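Local coordinates for tail fiber protein (Acinetobacter phage AM24, PDB 5W5P), which probably binds, and may cleave, the capsular polysaccharide of Acinetobacter baumannii as the phage tailspike that meets the host surface, at the interface of chains A and B. Residues are numbered along the deposited sequence; one frame, centred on the assembly and turned at random. Chains: chain A/B, Tail fiber protein.

The interface of chains A and B. Residues chain A 499, 512-514, 545-546; chain B 493, 518-520.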
loop_
_atom_site.group_PDB
_atom_site.type_symbol
_atom_site.label_atom_id
_atom_site.label_comp_id
_atom_site.label_asym_id
_atom_site.label_seq_id
_atom_site.Cartn_x
_atom_site.Cartn_y
_atom_site.Cartn_z
ATOM N N PHE A 499 29.321 -23.441 18.884
ATOM C CA PHE A 499 29.809 -24.370 17.868
ATOM C C PHE A 499 31.305 -24.139 17.685
ATOM O O PHE A 499 31.722 -23.095 17.173
ATOM C CB PHE A 499 29.050 -24.184 16.556
ATOM C CG PHE A 499 29.551 -25.055 15.427
ATOM C CD1 PHE A 499 30.099 -26.304 15.677
ATOM C CD2 PHE A 499 29.467 -24.623 14.116
ATOM C CE1 PHE A 499 30.554 -27.099 14.640
ATOM C CE2 PHE A 499 29.923 -25.417 13.077
ATOM C CZ PHE A 499 30.465 -26.655 13.340
ATOM N N ALA A 512 35.306 -30.973 15.743
ATOM C CA ALA A 512 34.106 -30.162 15.876
ATOM C C ALA A 512 33.348 -30.598 17.118
ATOM O O ALA A 512 33.254 -31.789 17.409
ATOM C CB ALA A 512 33.211 -30.270 14.633
ATOM N N ALA A 513 32.807 -29.618 17.835
ATOM C CA ALA A 513 32.050 -29.871 19.049
ATOM C C ALA A 513 31.069 -28.728 19.254
ATOM O O ALA A 513 31.113 -27.710 18.556
ATOM C CB ALA A 513 32.976 -30.016 20.261
ATOM N N VAL A 514 30.180 -28.900 20.227
ATOM C CA VAL A 514 29.228 -27.854 20.584
ATOM C C VAL A 514 28.965 -27.940 22.082
ATOM O O VAL A 514 28.799 -29.034 22.632
ATOM C CB VAL A 514 27.923 -27.961 19.764
ATOM C CG1 VAL A 514 27.391 -29.381 19.780
ATOM C CG2 VAL A 514 26.871 -26.974 20.267
ATOM N N THR A 545 28.692 -32.174 23.310
ATOM C CA THR A 545 28.896 -33.320 22.437
ATOM C C THR A 545 29.949 -32.949 21.408
ATOM O O THR A 545 30.073 -31.785 21.018
ATOM C CB THR A 545 27.600 -33.771 21.747
ATOM O OG1 THR A 545 27.899 -34.765 20.758
ATOM C CG2 THR A 545 26.905 -32.611 21.084
ATOM N N GLN A 546 30.717 -33.949 20.987
ATOM C CA GLN A 546 31.774 -33.749 20.013
ATOM C C GLN A 546 31.846 -34.964 19.109
ATOM O O GLN A 546 31.460 -36.070 19.495
ATOM C CB GLN A 546 33.135 -33.516 20.683
ATOM C CG GLN A 546 33.723 -34.740 21.371
ATOM C CD GLN A 546 34.900 -34.395 22.262
ATOM O OE1 GLN A 546 35.792 -33.640 21.873
ATOM N NE2 GLN A 546 34.899 -34.937 23.472
ATOM N N THR B 493 25.042 -26.854 13.945
ATOM C CA THR B 493 24.635 -27.488 15.188
ATOM C C THR B 493 23.139 -27.279 15.367
ATOM O O THR B 493 22.527 -26.444 14.691
ATOM C CB THR B 493 25.407 -26.936 16.393
ATOM O OG1 THR B 493 25.263 -25.511 16.457
ATOM C CG2 THR B 493 26.879 -27.289 16.272
ATOM N N SER B 518 21.280 -32.724 21.616
ATOM C CA SER B 518 22.143 -31.728 20.997
ATOM C C SER B 518 23.012 -32.408 19.946
ATOM O O SER B 518 23.486 -33.530 20.153
ATOM C CB SER B 518 23.015 -31.030 22.049
ATOM O OG SER B 518 23.514 -29.793 21.573
ATOM N N LEU B 519 23.214 -31.731 18.811
ATOM C CA LEU B 519 23.920 -32.296 17.668
ATOM C C LEU B 519 25.015 -31.358 17.182
ATOM O O LEU B 519 24.914 -30.135 17.312
ATOM C CB LEU B 519 22.982 -32.561 16.481
ATOM C CG LEU B 519 21.670 -33.288 16.724
ATOM C CD1 LEU B 519 20.848 -33.301 15.452
ATOM C CD2 LEU B 519 21.962 -34.689 17.179
ATOM N N VAL B 520 26.043 -31.948 16.580
ATOM C CA VAL B 520 27.031 -31.213 15.799
ATOM C C VAL B 520 27.224 -31.958 14.483
ATOM O O VAL B 520 27.335 -33.189 14.473
ATOM C CB VAL B 520 28.367 -31.056 16.557
ATOM C CG1 VAL B 520 28.835 -32.397 17.117
ATOM C CG2 VAL B 520 29.429 -30.427 15.664
#
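B:Thr493 points its methyl group, CG2, at the ring of A:Phe499 and at A:Val514, and B:Val520 fills in beside it; together these four side chains make the tight part of an apolar patch between C-terminal strands of two copies of the protein. CG2 of B:Thr493 stands off one face of the A:Phe499 ring, above its rim and just beyond the CG-CD1 bond, 3.4 Å from CD1. A:Phe499 CG is anti to its backbone N (chi1 177°), extending the ring towards chain B, while A:Ala513 O of its own chain sits in plane at the ring edge. The same threonine methyl meets A:Val514 CB at 3.7 Å, tip to tip. A chi1 of 55° puts OG1 of B:Thr493 between the backbone N and the carbonyl carbon and leaves the methyl anti to the carbonyl carbon.

B:Val520 reaches the ring with its CG2 branch and A:Val514 with its CB. The side chains of A:Phe499 and B:Val520 cross at about a right angle, with CG2 3.7 Å from A:Phe499 CE1; CG2 also touches the methyl of A:Ala512, its CB, at 3.9 Å. The two valines slide past each other in opposite directions, with A:Val514 CG1 3.8 Å from B:Val520 CB. Chain A buries 48 Å² of B:Val520, against 33 Å² of B:Thr493; chain B buries 33 Å² of A:Val514.

Towards A:Thr545 and A:Gln546 the burial falls off, to 19 Å² and 2 Å². A:Thr545 CG2 meets a backbone carbonyl, B:Ser518 O, at 3.7 Å, a van der Waals contact. A:Gln546 comes no nearer than 4.3 Å, from its CA to B:Val520 CG1. No nitrogen or oxygen pair spans the patch within bonding distance, so apolar packing probably provides most of its cohesion. In the trimeric assembly, this patch joins strands 492-503, 509-523 and 535-546 of chain A to strands 492-503 and 509-523 of chain B, and probably helps hold the C-terminal domains of the tailspike together.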